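Leucine-rich repeat protein (Bacteroides thetaiotaomicron, PDB 4ECN) is of unknown function but, as an extracellular leucine-rich repeat protein, probably binds other proteins. Local coordinates at residues Ser153-Val158 / Met176-Lys181. Residues are numbered along the deposited sequence; the frame is centred on the assembly and turned at random.
Sequences SNIRYV and MKVTYK
V158 and M176, a selenomethionine, form an antiparallel hydrogen-bonded pair. M176 N donates to V158 O at 2.9 Å, and V158 N donates to M176 O at 3.0 Å. V178 N bonds to R156 O at 3.0 Å. M176 O also receives a CA-H...O contact from Y157 CA. The V158-M176 pair joins strands 157-164 and 170-179, and the V178-R156 bond lies just ahead of the first strand. The two strands form a beta hairpin in the second DUF4458 region; this family belongs to the transthyretin clan. On the other side of the first strand, R156 and Y157 both face Y224 in a classic beta bulge. With CG anti to the carbonyl carbon (chi1 -66°), the Y157 side chain crosses that of K177 obliquely. Y157 CE1 lies 3.7 Å from K177 CB, and R231 makes a cation-pi contact with the ring. An alanine at Y157 would probably take the ring contact from K177 CB and CG and leave R231 without its aromatic partner. On the opposite sheet face, V158 CG1 meets M176 CE at 3.8 Å. V178 CG2 packs against V158 CB at 3.9 Å and also meets I155 CG2. Further out, S153 CB touches Y180 CE2 at 3.6 Å. The S153 backbone sits above one face of that ring, offset toward the rim.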
# COMPACT_ATOMS: atom_id res chain seq x y z
N SER A 153 4.14 -24.47 -45.61
CA SER A 153 3.21 -23.99 -46.63
C SER A 153 1.93 -23.61 -45.90
O SER A 153 1.64 -24.22 -44.87
CB SER A 153 3.00 -25.07 -47.69
OG SER A 153 2.71 -26.34 -47.10
N ASN A 154 1.23 -22.56 -46.32
CA ASN A 154 -0.01 -22.04 -45.70
C ASN A 154 0.35 -21.10 -44.44
O ASN A 154 -0.54 -20.76 -43.65
CB ASN A 154 -1.13 -23.10 -45.37
CG ASN A 154 -1.09 -24.00 -44.13
OD1 ASN A 154 -0.48 -23.70 -43.08
ND2 ASN A 154 -1.87 -25.10 -44.21
N ILE A 155 1.60 -20.59 -44.39
CA ILE A 155 2.03 -19.44 -43.58
C ILE A 155 1.67 -18.25 -44.48
O ILE A 155 2.23 -18.17 -45.58
CB ILE A 155 3.53 -19.46 -43.11
CG1 ILE A 155 3.81 -20.48 -42.03
CG2 ILE A 155 3.99 -18.07 -42.66
CD1 ILE A 155 5.34 -20.68 -41.74
N ARG A 156 0.72 -17.39 -44.10
CA ARG A 156 0.33 -16.30 -45.01
C ARG A 156 0.98 -14.95 -44.64
O ARG A 156 1.28 -14.16 -45.53
CB ARG A 156 -1.19 -16.16 -45.02
CG ARG A 156 -1.91 -17.43 -45.48
CD ARG A 156 -2.02 -17.55 -46.99
NE ARG A 156 -2.56 -18.86 -47.36
CZ ARG A 156 -1.82 -19.87 -47.80
NH1 ARG A 156 -0.51 -19.73 -47.98
NH2 ARG A 156 -2.39 -21.03 -48.10
N TYR A 157 1.16 -14.70 -43.32
CA TYR A 157 1.73 -13.47 -42.76
C TYR A 157 2.71 -13.78 -41.63
O TYR A 157 2.58 -14.80 -40.95
CB TYR A 157 0.62 -12.54 -42.25
CG TYR A 157 -0.25 -12.01 -43.36
CD1 TYR A 157 0.12 -10.88 -44.08
CD2 TYR A 157 -1.43 -12.65 -43.71
CE1 TYR A 157 -0.65 -10.41 -45.15
CE2 TYR A 157 -2.22 -12.19 -44.77
CZ TYR A 157 -1.83 -11.07 -45.48
OH TYR A 157 -2.62 -10.61 -46.51
N VAL A 158 3.70 -12.89 -41.43
CA VAL A 158 4.69 -13.04 -40.38
C VAL A 158 4.97 -11.67 -39.70
O VAL A 158 4.78 -10.61 -40.30
CB VAL A 158 5.99 -13.70 -40.92
CG1 VAL A 158 6.85 -12.71 -41.70
CG2 VAL A 158 6.79 -14.34 -39.79
N MSE A 176 3.81 -8.71 -42.28
CA MSE A 176 4.41 -8.80 -43.61
C MSE A 176 3.83 -9.99 -44.38
O MSE A 176 3.71 -11.07 -43.79
CB MSE A 176 5.93 -8.91 -43.52
CG MSE A 176 6.62 -7.66 -42.95
SE MSE A 176 8.57 -7.85 -42.84
CE MSE A 176 8.65 -9.42 -41.71
N LYS A 177 3.45 -9.79 -45.68
CA LYS A 177 2.87 -10.86 -46.50
C LYS A 177 3.97 -11.79 -47.02
O LYS A 177 4.90 -11.37 -47.70
CB LYS A 177 2.02 -10.33 -47.66
CG LYS A 177 1.19 -11.43 -48.33
CD LYS A 177 0.56 -10.99 -49.64
CE LYS A 177 0.02 -12.15 -50.45
NZ LYS A 177 1.09 -13.05 -50.96
N VAL A 178 3.82 -13.07 -46.68
CA VAL A 178 4.71 -14.16 -47.03
C VAL A 178 4.28 -14.71 -48.40
O VAL A 178 3.16 -15.20 -48.54
CB VAL A 178 4.69 -15.25 -45.91
CG1 VAL A 178 5.55 -16.44 -46.27
CG2 VAL A 178 5.12 -14.68 -44.56
N THR A 179 5.16 -14.59 -49.41
CA THR A 179 4.93 -15.07 -50.78
C THR A 179 5.65 -16.44 -50.93
O THR A 179 6.88 -16.50 -51.07
CB THR A 179 5.39 -13.99 -51.77
OG1 THR A 179 4.59 -12.82 -51.57
CG2 THR A 179 5.27 -14.43 -53.21
N TYR A 180 4.86 -17.54 -50.86
CA TYR A 180 5.37 -18.91 -50.94
C TYR A 180 5.19 -19.45 -52.36
O TYR A 180 4.06 -19.71 -52.78
CB TYR A 180 4.68 -19.83 -49.90
CG TYR A 180 5.10 -21.28 -49.98
CD1 TYR A 180 6.38 -21.68 -49.59
CD2 TYR A 180 4.23 -22.26 -50.46
CE1 TYR A 180 6.80 -23.01 -49.71
CE2 TYR A 180 4.64 -23.59 -50.58
CZ TYR A 180 5.91 -23.97 -50.19
OH TYR A 180 6.30 -25.28 -50.28
N LYS A 181 6.32 -19.61 -53.10
CA LYS A 181 6.36 -20.15 -54.47
C LYS A 181 6.96 -21.57 -54.46
O LYS A 181 7.99 -21.81 -53.80
CB LYS A 181 7.17 -19.22 -55.41